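Local coordinates for metal-dependent phosphohydrolase, HDOD domain-containing (Geobacter sulfurreducens, PDB 3HC1), which is of unknown function but binds two iron ions through an HD-type metal site, consistent with a metal-dependent phosphohydrolase, at residues F236-R244 / V257-P265. Numbering follows the deposited sequence.
Sequences FADEYCTLR and VRTLLENHP. With FE (Fe (III) ion), chain C.
In this all-helical HDOD protein, an antiparallel helix pair packs beside the diiron site of the HD type: Phe236 of helix 229-243 meets Leu261 and His264 of segment 257-265, and Tyr240 meets Leu261. The short helix axes come within 10.9 Å. Asp238 of helix 229-243 binds iron through OD1, with His122, His152, Asp153 and Glu249 completing the protein ligands. Phe236 and His264 form a T-shaped pair, planes at 77°. The Phe236 edge does the touching: CD2 lies 3.6 Å from His264 CG, over one face of the imidazole. Pro265 CD covers the opposite face. With CG anti to the backbone N (chi1 -166°), the His264 ring reaches back to helix 229-243. There NE2 gives a weak, bent hydrogen bond to Glu239 OE1 (2.9 Å, 118°), while ND1 bonds Ser266 N. Glu239 OE2 is hydrogen-bonded to His251 NE2. Replacing His264 by an alanine would remove the imidazole, and is likely to leave the Phe236 edge without its aromatic face, Ser266 N without its side-chain cap and Glu239 OE1 without this weak bond. Leu261 fills the middle of the interface. Its CD1 sits 3.5 Å from Tyr240 CD2, and its CD2 lies 4.0 Å from Phe236 CE2. Further along, Leu243 CD1 meets Leu260 CD2 at 4.0 Å. Arg244 closes this end and forms a salt bridge with Asp289, which also bonds Tyr240 OH. Its guanidinium lies with one face against Val257, whose CG1 is 3.4 Å from Arg244 NH1.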
ATOM      1  N   PHE A 236      -5.073  -9.048   3.318  1.00 17.38           N
ATOM      2  CA  PHE A 236      -4.426 -10.312   2.928  1.00 16.05           C
ATOM      3  C   PHE A 236      -3.007 -10.082   2.427  1.00 16.93           C
ATOM      4  O   PHE A 236      -2.043 -10.746   2.875  1.00 16.83           O
ATOM      5  CB  PHE A 236      -5.240 -11.138   1.906  1.00 11.00           C
ATOM      6  CG  PHE A 236      -4.557 -12.378   1.480  1.00 11.24           C
ATOM      7  CD1 PHE A 236      -3.614 -12.347   0.487  1.00 17.01           C
ATOM      8  CD2 PHE A 236      -4.775 -13.566   2.167  1.00 21.24           C
ATOM      9  CE1 PHE A 236      -2.928 -13.458   0.135  1.00 18.52           C
ATOM     10  CE2 PHE A 236      -4.089 -14.693   1.814  1.00 19.31           C
ATOM     11  CZ  PHE A 236      -3.170 -14.644   0.806  1.00 14.89           C
ATOM     12  N   ALA A 237      -2.858  -9.135   1.513  1.00 19.67           N
ATOM     13  CA  ALA A 237      -1.543  -8.837   0.945  1.00 17.39           C
ATOM     14  C   ALA A 237      -0.512  -8.437   2.011  1.00 14.07           C
ATOM     15  O   ALA A 237       0.661  -8.816   1.916  1.00 16.13           O
ATOM     16  CB  ALA A 237      -1.634  -7.795  -0.188  1.00 13.75           C
ATOM     17  N   ASP A 238      -0.940  -7.726   3.038  1.00 17.38           N
ATOM     18  CA  ASP A 238      -0.037  -7.313   4.077  1.00 15.78           C
ATOM     19  C   ASP A 238       0.441  -8.518   4.885  1.00 14.02           C
ATOM     20  O   ASP A 238       1.643  -8.703   5.105  1.00 14.11           O
ATOM     21  CB  ASP A 238      -0.676  -6.268   5.000  1.00 19.27           C
ATOM     22  CG  ASP A 238       0.160  -6.005   6.200  1.00 20.55           C
ATOM     23  OD1 ASP A 238       1.301  -5.598   5.991  1.00 16.45           O
ATOM     24  OD2 ASP A 238      -0.270  -6.244   7.344  1.00 14.99           O
ATOM     25  N   GLU A 239      -0.499  -9.341   5.336  1.00 16.13           N
ATOM     26  CA  GLU A 239      -0.150 -10.550   6.063  1.00 17.62           C
ATOM     27  C   GLU A 239       0.751 -11.498   5.222  1.00 16.40           C
ATOM     28  O   GLU A 239       1.762 -12.025   5.711  1.00 16.10           O
ATOM     29  CB  GLU A 239      -1.404 -11.254   6.621  1.00 18.44           C
ATOM     30  CG  GLU A 239      -1.016 -12.338   7.626  1.00 15.94           C
ATOM     31  CD  GLU A 239      -2.124 -12.781   8.505  1.00 21.89           C
ATOM     32  OE1 GLU A 239      -3.251 -12.516   8.115  1.00 14.23           O
ATOM     33  OE2 GLU A 239      -1.872 -13.351   9.595  1.00 15.13           O
ATOM     34  N   TYR A 240       0.437 -11.626   3.938  1.00 16.60           N
ATOM     35  CA  TYR A 240       1.214 -12.438   3.030  1.00 15.61           C
ATOM     36  C   TYR A 240       2.660 -11.936   2.956  1.00 16.89           C
ATOM     37  O   TYR A 240       3.596 -12.707   3.179  1.00 18.55           O
ATOM     38  CB  TYR A 240       0.608 -12.476   1.616  1.00 17.38           C
ATOM     39  CG  TYR A 240       1.435 -13.316   0.694  1.00 20.46           C
ATOM     40  CD1 TYR A 240       2.529 -12.782   0.016  1.00 19.75           C
ATOM     41  CD2 TYR A 240       1.172 -14.664   0.542  1.00 22.52           C
ATOM     42  CE1 TYR A 240       3.304 -13.579  -0.773  1.00 19.38           C
ATOM     43  CE2 TYR A 240       1.942 -15.456  -0.233  1.00 23.38           C
ATOM     44  CZ  TYR A 240       2.991 -14.932  -0.903  1.00 19.05           C
ATOM     45  OH  TYR A 240       3.755 -15.775  -1.664  1.00 19.19           O
ATOM     46  N   CYS A 241       2.826 -10.640   2.664  1.00 13.73           N
ATOM     47  CA  CYS A 241       4.133 -10.009   2.585  1.00 13.05           C
ATOM     48  C   CYS A 241       4.911 -10.154   3.884  1.00 16.17           C
ATOM     49  O   CYS A 241       6.084 -10.472   3.846  1.00 17.05           O
ATOM     50  CB  CYS A 241       4.008  -8.574   2.183  1.00 15.65           C
ATOM     51  SG  CYS A 241       3.625  -8.419   0.401  1.00 18.14           S
ATOM     52  N   THR A 242       4.241  -9.975   5.029  1.00 14.88           N
ATOM     53  CA  THR A 242       4.892 -10.061   6.332  1.00 14.27           C
ATOM     54  C   THR A 242       5.386 -11.471   6.568  1.00 13.68           C
ATOM     55  O   THR A 242       6.469 -11.663   7.101  1.00 14.30           O
ATOM     56  CB  THR A 242       3.943  -9.603   7.447  1.00 14.56           C
ATOM     57  OG1 THR A 242       3.537  -8.270   7.140  1.00 13.00           O
ATOM     58  CG2 THR A 242       4.624  -9.621   8.846  1.00 12.29           C
ATOM     59  N   LEU A 243       4.587 -12.446   6.163  1.00 15.92           N
ATOM     60  CA  LEU A 243       4.946 -13.877   6.291  1.00 17.81           C
ATOM     61  C   LEU A 243       5.903 -14.404   5.220  1.00 17.43           C
ATOM     62  O   LEU A 243       6.471 -15.442   5.426  1.00 19.74           O
ATOM     63  CB  LEU A 243       3.698 -14.765   6.368  1.00 19.98           C
ATOM     64  CG  LEU A 243       2.903 -14.700   7.679  1.00 20.22           C
ATOM     65  CD1 LEU A 243       1.504 -15.381   7.511  1.00 17.79           C
ATOM     66  CD2 LEU A 243       3.653 -15.239   8.896  1.00 16.24           C
ATOM     67  N   ARG A 244       6.105 -13.703   4.120  1.00 16.04           N
ATOM     68  CA  ARG A 244       6.978 -14.148   3.034  1.00 19.95           C
ATOM     69  C   ARG A 244       8.132 -13.184   2.761  1.00 17.41           C
ATOM     70  O   ARG A 244       8.465 -12.901   1.613  1.00 22.28           O
ATOM     71  CB  ARG A 244       6.144 -14.332   1.757  1.00 22.18           C
ATOM     72  CG  ARG A 244       5.080 -15.407   1.837  1.00 20.39           C
ATOM     73  CD  ARG A 244       5.634 -16.772   2.100  1.00 31.95           C
ATOM     74  NE  ARG A 244       4.709 -17.854   1.746  1.00 27.07           N
ATOM     75  CZ  ARG A 244       4.666 -19.061   2.333  1.00 27.83           C
ATOM     76  NH1 ARG A 244       5.467 -19.364   3.314  1.00 26.81           N
ATOM     77  NH2 ARG A 244       3.800 -19.979   1.936  1.00 27.19           N
ATOM     78  N   VAL A 257       2.030 -21.550   7.425  1.00 24.05           N
ATOM     79  CA  VAL A 257       1.765 -20.326   6.669  1.00 24.83           C
ATOM     80  C   VAL A 257       0.824 -20.561   5.502  1.00 25.04           C
ATOM     81  O   VAL A 257      -0.113 -19.777   5.297  1.00 19.87           O
ATOM     82  CB  VAL A 257       3.072 -19.681   6.165  1.00 25.67           C
ATOM     83  CG1 VAL A 257       2.798 -18.511   5.178  1.00 23.68           C
ATOM     84  CG2 VAL A 257       3.930 -19.192   7.388  1.00 22.68           C
ATOM     85  N   ARG A 258       1.058 -21.629   4.736  1.00 22.22           N
ATOM     86  CA  ARG A 258       0.217 -21.897   3.595  1.00 20.56           C
ATOM     87  C   ARG A 258      -1.222 -22.064   4.065  1.00 18.38           C
ATOM     88  O   ARG A 258      -2.139 -21.461   3.512  1.00 18.32           O
ATOM     89  CB  ARG A 258       0.682 -23.151   2.831  1.00 24.18           C
ATOM     90  CG  ARG A 258      -0.039 -23.356   1.508  1.00 18.37           C
ATOM     91  CD  ARG A 258       0.240 -24.671   0.836  1.00 11.27           C
ATOM     92  NE  ARG A 258       0.393 -25.812   1.759  1.00 13.86           N
ATOM     93  CZ  ARG A 258      -0.603 -26.519   2.283  1.00 18.78           C
ATOM     94  NH1 ARG A 258      -1.877 -26.257   1.978  1.00 23.22           N
ATOM     95  NH2 ARG A 258      -0.325 -27.507   3.126  1.00 19.61           N
ATOM     96  N   THR A 259      -1.423 -22.877   5.093  1.00 19.02           N
ATOM     97  CA  THR A 259      -2.754 -23.099   5.640  1.00 20.01           C
ATOM     98  C   THR A 259      -3.395 -21.816   6.140  1.00 20.05           C
ATOM     99  O   THR A 259      -4.557 -21.558   5.845  1.00 18.93           O
ATOM    100  CB  THR A 259      -2.721 -24.156   6.752  1.00 22.22           C
ATOM    101  OG1 THR A 259      -2.483 -25.420   6.135  1.00 22.48           O
ATOM    102  CG2 THR A 259      -4.031 -24.222   7.513  1.00 20.31           C
ATOM    103  N   LEU A 260      -2.650 -21.007   6.895  1.00 19.02           N
ATOM    104  CA  LEU A 260      -3.147 -19.692   7.302  1.00 16.12           C
ATOM    105  C   LEU A 260      -3.634 -18.889   6.082  1.00 13.32           C
ATOM    106  O   LEU A 260      -4.772 -18.397   6.040  1.00 15.57           O
ATOM    107  CB  LEU A 260      -2.075 -18.927   8.045  1.00 18.55           C
ATOM    108  CG  LEU A 260      -2.412 -17.556   8.608  1.00 19.66           C
ATOM    109  CD1 LEU A 260      -1.471 -17.269   9.826  1.00 17.03           C
ATOM    110  CD2 LEU A 260      -2.318 -16.444   7.505  1.00 16.41           C
ATOM    111  N   LEU A 261      -2.783 -18.776   5.081  1.00 14.54           N
ATOM    112  CA  LEU A 261      -3.107 -17.950   3.926  1.00 14.54           C
ATOM    113  C   LEU A 261      -4.327 -18.508   3.189  1.00 16.36           C
ATOM    114  O   LEU A 261      -5.231 -17.764   2.762  1.00 14.78           O
ATOM    115  CB  LEU A 261      -1.911 -17.847   2.994  1.00 15.43           C
ATOM    116  CG  LEU A 261      -0.640 -17.183   3.530  1.00 20.59           C
ATOM    117  CD1 LEU A 261       0.477 -17.424   2.512  1.00 16.68           C
ATOM    118  CD2 LEU A 261      -0.838 -15.720   3.826  1.00 11.10           C
ATOM    119  N   GLU A 262      -4.383 -19.830   3.058  1.00 16.56           N
ATOM    120  CA  GLU A 262      -5.514 -20.465   2.377  1.00 14.66           C
ATOM    121  C   GLU A 262      -6.843 -20.250   3.080  1.00 16.85           C
ATOM    122  O   GLU A 262      -7.858 -20.147   2.402  1.00 14.05           O
ATOM    123  CB  GLU A 262      -5.280 -21.952   2.182  1.00 12.50           C
ATOM    124  CG  GLU A 262      -4.375 -22.246   0.971  1.00 20.03           C
ATOM    125  CD  GLU A 262      -4.038 -23.741   0.815  1.00 19.42           C
ATOM    126  OE1 GLU A 262      -4.729 -24.601   1.406  1.00 19.88           O
ATOM    127  OE2 GLU A 262      -3.061 -24.056   0.080  1.00 26.44           O
ATOM    128  N   ASN A 263      -6.827 -20.270   4.424  1.00 14.08           N
ATOM    129  CA  ASN A 263      -8.020 -20.115   5.262  1.00 16.83           C
ATOM    130  C   ASN A 263      -8.282 -18.662   5.729  1.00 17.20           C
ATOM    131  O   ASN A 263      -9.199 -18.402   6.512  1.00 18.34           O
ATOM    132  CB  ASN A 263      -7.890 -20.984   6.535  1.00 16.83           C
ATOM    133  CG  ASN A 263      -7.731 -22.455   6.234  1.00 22.61           C
ATOM    134  OD1 ASN A 263      -8.034 -22.898   5.157  1.00 23.39           O
ATOM    135  ND2 ASN A 263      -7.206 -23.199   7.181  1.00 35.46           N
ATOM    136  N   HIS A 264      -7.482 -17.728   5.253  1.00 16.46           N
ATOM    137  CA  HIS A 264      -7.566 -16.324   5.680  1.00 15.36           C
ATOM    138  C   HIS A 264      -8.998 -15.753   5.528  1.00 18.04           C
ATOM    139  O   HIS A 264      -9.669 -16.046   4.543  1.00 17.29           O
ATOM    140  CB  HIS A 264      -6.587 -15.494   4.868  1.00 13.63           C
ATOM    141  CG  HIS A 264      -6.321 -14.113   5.427  1.00 12.20           C
ATOM    142  ND1 HIS A 264      -7.194 -13.059   5.257  1.00 14.45           N
ATOM    143  CD2 HIS A 264      -5.234 -13.600   6.043  1.00 14.26           C
ATOM    144  CE1 HIS A 264      -6.683 -11.970   5.814  1.00 18.71           C
ATOM    145  NE2 HIS A 264      -5.494 -12.273   6.304  1.00 19.07           N
ATOM    146  N   PRO A 265      -9.451 -14.953   6.509  1.00 18.06           N
ATOM    147  CA  PRO A 265     -10.821 -14.429   6.467  1.00 20.78           C
ATOM    148  C   PRO A 265     -11.143 -13.502   5.293  1.00 16.04           C
ATOM    149  O   PRO A 265     -12.328 -13.299   4.978  1.00 18.82           O
ATOM    150  CB  PRO A 265     -10.953 -13.681   7.809  1.00 20.65           C
ATOM    151  CG  PRO A 265      -9.600 -13.540   8.345  1.00 22.51           C
ATOM    152  CD  PRO A 265      -8.808 -14.674   7.810  1.00 18.19           C
TER
HETATM  153 FE    FE C 306       1.902  -3.466   6.405  1.00 19.20          FE
HETATM  154  O   HOH W   1       0.325  -3.409   7.615  1.00 15.87           O